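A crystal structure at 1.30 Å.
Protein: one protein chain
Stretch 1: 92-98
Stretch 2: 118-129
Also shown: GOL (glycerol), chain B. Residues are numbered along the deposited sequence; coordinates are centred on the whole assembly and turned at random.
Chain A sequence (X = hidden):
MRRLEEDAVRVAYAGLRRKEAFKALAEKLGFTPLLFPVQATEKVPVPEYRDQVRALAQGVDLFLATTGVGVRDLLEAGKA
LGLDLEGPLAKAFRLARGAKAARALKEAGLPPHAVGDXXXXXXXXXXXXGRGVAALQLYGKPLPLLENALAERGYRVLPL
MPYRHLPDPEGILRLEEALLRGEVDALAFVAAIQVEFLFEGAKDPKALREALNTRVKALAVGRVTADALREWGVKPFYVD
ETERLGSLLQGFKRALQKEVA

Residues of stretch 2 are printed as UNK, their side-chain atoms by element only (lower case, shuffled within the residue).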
# COMPACT_ATOMS: atom_id res chain seq x y z
N ALA A 92 -12.42 -21.29 5.98
CA ALA A 92 -12.27 -20.74 4.67
C ALA A 92 -10.88 -21.04 4.04
O ALA A 92 -9.91 -21.28 4.76
CB ALA A 92 -12.45 -19.21 4.79
N PHE A 93 -10.86 -20.98 2.71
CA PHE A 93 -9.61 -21.04 1.96
C PHE A 93 -9.07 -19.60 2.12
O PHE A 93 -9.76 -18.64 1.76
CB PHE A 93 -9.85 -21.37 0.50
CG PHE A 93 -8.63 -21.55 -0.31
CD1 PHE A 93 -7.84 -22.71 -0.16
CD2 PHE A 93 -8.23 -20.60 -1.19
CE1 PHE A 93 -6.66 -22.87 -0.94
CE2 PHE A 93 -7.03 -20.77 -1.95
CZ PHE A 93 -6.25 -21.94 -1.80
N ARG A 94 -7.86 -19.47 2.62
CA ARG A 94 -7.32 -18.16 2.94
C ARG A 94 -6.21 -17.76 2.04
O ARG A 94 -5.21 -18.50 1.90
CB ARG A 94 -6.85 -18.17 4.38
CG ARG A 94 -7.95 -18.44 5.41
CD ARG A 94 -7.39 -18.44 6.86
NE ARG A 94 -6.39 -19.45 7.11
CZ ARG A 94 -6.67 -20.73 7.36
NH1 ARG A 94 -5.63 -21.56 7.58
NH2 ARG A 94 -7.93 -21.17 7.38
N LEU A 95 -6.33 -16.59 1.42
CA LEU A 95 -5.30 -16.03 0.58
C LEU A 95 -4.75 -14.74 1.11
O LEU A 95 -5.52 -13.91 1.66
CB LEU A 95 -5.83 -15.72 -0.79
CG LEU A 95 -6.23 -16.91 -1.63
CD1 LEU A 95 -6.90 -16.45 -2.89
CD2 LEU A 95 -4.98 -17.79 -1.98
N ALA A 96 -3.45 -14.52 1.01
CA ALA A 96 -2.88 -13.21 1.41
C ALA A 96 -2.24 -12.64 0.17
O ALA A 96 -1.53 -13.31 -0.57
CB ALA A 96 -1.90 -13.42 2.48
N ARG A 97 -2.48 -11.36 -0.09
CA ARG A 97 -1.91 -10.73 -1.26
C ARG A 97 -0.38 -10.69 -1.17
O ARG A 97 0.27 -10.85 -2.21
CB ARG A 97 -2.44 -9.29 -1.40
CG ARG A 97 -1.94 -8.59 -2.66
CD ARG A 97 -2.50 -7.15 -2.75
NE ARG A 97 -2.13 -6.31 -1.63
CZ ARG A 97 -2.43 -5.01 -1.53
NH1 ARG A 97 -3.09 -4.41 -2.49
NH2 ARG A 97 -2.11 -4.39 -0.41
N GLY A 98 0.18 -10.54 0.01
CA GLY A 98 1.63 -10.43 0.15
C GLY A 98 2.06 -10.82 1.54
O GLY A 98 1.24 -11.23 2.36
N UNK A 118 2.39 -9.35 -3.40
CA UNK A 118 2.04 -7.98 -3.07
C UNK A 118 1.17 -7.30 -4.12
O UNK A 118 0.75 -6.17 -3.95
N UNK A 119 0.85 -7.97 -5.22
CA UNK A 119 0.06 -7.37 -6.27
C UNK A 119 -1.20 -8.15 -6.56
O UNK A 119 -1.21 -9.38 -6.35
o UNK A 119 1.05 -8.65 -8.12
c UNK A 119 0.82 -7.31 -7.65
c UNK A 119 2.17 -6.61 -7.48
N UNK A 120 -2.25 -7.49 -7.01
CA UNK A 120 -3.46 -8.20 -7.38
C UNK A 120 -3.20 -9.23 -8.47
O UNK A 120 -3.75 -10.34 -8.41
o UNK A 120 -5.01 -6.47 -6.84
c UNK A 120 -4.52 -7.25 -7.91
N UNK A 121 -2.39 -8.89 -9.48
CA UNK A 121 -2.18 -9.83 -10.55
C UNK A 121 -1.53 -11.11 -10.07
O UNK A 121 -1.81 -12.20 -10.59
c UNK A 121 2.12 -7.42 -11.92
n UNK A 121 3.30 -7.27 -12.84
c UNK A 121 0.92 -8.31 -12.41
c UNK A 121 -1.36 -9.23 -11.68
c UNK A 121 -0.03 -8.63 -11.23
N UNK A 122 -0.69 -11.06 -9.05
CA UNK A 122 -0.02 -12.27 -8.57
C UNK A 122 -1.02 -13.23 -7.95
O UNK A 122 -0.69 -14.42 -7.77
o UNK A 122 0.47 -11.48 -6.29
c UNK A 122 1.07 -11.96 -7.52
N UNK A 123 -2.21 -12.75 -7.55
CA UNK A 123 -3.23 -13.63 -6.96
C UNK A 123 -4.03 -14.38 -8.01
O UNK A 123 -4.70 -15.39 -7.65
c UNK A 123 -4.57 -11.43 -4.11
c UNK A 123 -3.13 -13.46 -3.84
c UNK A 123 -3.58 -12.32 -4.81
c UNK A 123 -4.21 -12.84 -6.10
N UNK A 124 -4.04 -13.94 -9.27
CA UNK A 124 -4.84 -14.69 -10.26
C UNK A 124 -4.71 -16.24 -10.26
O UNK A 124 -5.72 -16.96 -10.24
c UNK A 124 -4.46 -12.11 -13.10
c UNK A 124 -4.96 -12.63 -11.71
c UNK A 124 -4.60 -14.11 -11.64
c UNK A 124 -6.46 -12.36 -11.50
N UNK A 125 -3.48 -16.80 -10.31
CA UNK A 125 -3.33 -18.29 -10.30
C UNK A 125 -3.66 -18.94 -9.00
O UNK A 125 -3.78 -20.19 -8.89
c UNK A 125 -1.88 -18.49 -10.71
c UNK A 125 -1.17 -17.26 -10.14
c UNK A 125 -2.16 -16.13 -10.44
N UNK A 126 -3.86 -18.12 -7.97
CA UNK A 126 -4.18 -18.61 -6.65
C UNK A 126 -5.66 -18.46 -6.38
O UNK A 126 -6.07 -18.85 -5.26
c UNK A 126 -1.17 -19.06 -5.95
c UNK A 126 -3.36 -17.81 -5.61
c UNK A 126 -1.23 -16.89 -4.67
c UNK A 126 -1.87 -17.69 -5.87
N UNK A 127 -6.45 -17.86 -7.29
CA UNK A 127 -7.87 -17.67 -7.04
C UNK A 127 -8.55 -18.87 -7.63
O UNK A 127 -8.63 -19.00 -8.87
c UNK A 127 -8.00 -15.04 -7.28
c UNK A 127 -8.26 -14.85 -5.83
c UNK A 127 -8.70 -13.98 -8.15
c UNK A 127 -8.47 -16.42 -7.72
N UNK A 128 -9.12 -19.70 -6.78
CA UNK A 128 -9.76 -20.91 -7.31
C UNK A 128 -11.16 -20.75 -7.85
O UNK A 128 -11.96 -19.94 -7.33
c UNK A 128 -9.77 -21.87 -6.11
c UNK A 128 -8.96 -19.74 -5.32
c UNK A 128 -8.78 -21.23 -5.08
N UNK A 129 -11.46 -21.47 -8.93
CA UNK A 129 -12.78 -21.50 -9.47
C UNK A 129 -13.59 -22.13 -8.34
O UNK A 129 -13.27 -23.25 -7.84
n UNK A 129 -13.22 -20.27 -12.80
o UNK A 129 -15.41 -20.30 -12.18
c UNK A 129 -14.25 -20.81 -12.16
c UNK A 129 -14.09 -22.17 -11.40
c UNK A 129 -12.77 -22.34 -10.71
C1 GOL B . -0.65 -3.53 -5.52
O1 GOL B . -0.58 -2.23 -4.91
C2 GOL B . -1.84 -3.52 -6.48
O2 GOL B . -1.68 -4.61 -7.41
C3 GOL B . -3.16 -3.60 -5.79
O3 GOL B . -3.36 -4.95 -5.19

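Position 118 has no side-chain atoms. Its backbone N donates a hydrogen bond to Arg97 O at 2.9 Å, and its O lies over one face of the Arg97 guanidinium. With phi near 95°, a CB would be jammed against the carbonyl O of the residue before. This is Gly118.

Position 119 has one carbon carrying one oxygen and one carbon. CA-to-CB points away from stretch 1, but the backbone N lies 3.8 Å from Arg97 CG. A branched carbon bearing a hydroxyl and a methyl is threonine, Thr119. It is the N-cap of the short helix that follows.

Position 120 has one carbon, then one oxygen. Its backbone N is 4.3 Å from Arg97 CD. The side-chain oxygen is 2.8 Å from GOL O3, a hydrogen bond in which either could be the donor. This is Ser120. Its N also donates to GOL O2 at 3.0 Å.

Position 121 has four carbons in a row ending in nitrogen. It is exposed and does not touch stretch 1. The unbranched chain identifies Lys121.

Position 122 again has one carbon and one oxygen. The oxygen is 4.1 Å from Arg97 O and donates a hydrogen bond to Thr119 O at 2.7 Å. This is Ser122. Its N donates to Thr119 OG1 at 3.1 Å, the capping bond.

Position 123 has four carbons, forked at the second. One terminal carbon is 3.6 Å from Ala96 O and 3.9 Å from Arg97 CA. The fork at the second carbon makes it leucine, Leu123, with chi1 m and chi2 t. It is buried.

Position 124 has the same four-carbon fork. It is out of reach of stretch 1. It is Leu124.

Position 125 has three carbons closing a ring onto the backbone N. It makes no contact with stretch 1. The ring identifies Pro125.

Position 126 has four carbons, forked at the second. Its CB is 4.0 Å from Leu95 CD2. Its backbone O is 3.5 Å from Leu95 CD1 and lies at the edge of the Phe93 ring. This is Leu126.

Position 127 has the same fork. CA-to-CB points away, but the side-chain end comes nearer, with a terminal carbon 3.6 Å from Leu95 CD1. It is Leu127.

Position 128 has three carbons closing a ring onto N. A ring carbon lies 3.6 Å from Phe93 CE2. It is Pro128.

Position 129 has three carbons, the third carrying one oxygen and one nitrogen. It is exposed and out of reach. The terminal amide identifies Gln129.

The contact combines one backbone hydrogen bond with apolar packing. Gly118 N to Arg97 O joins the stretches where Gly98 and Gly118 bring their CA atoms within 4.1 Å. Farther along, Leu95 packs against Leu126 and Leu127, and Phe93 against Pro128. Glycerol, probably from the crystallisation liquor, adds a bridge: its O3 accepts from Arg97 NH1 at 2.8 Å and also bonds to Ser120.

Stretch 2, residues 118-129: GTSKSLLPLLPQ
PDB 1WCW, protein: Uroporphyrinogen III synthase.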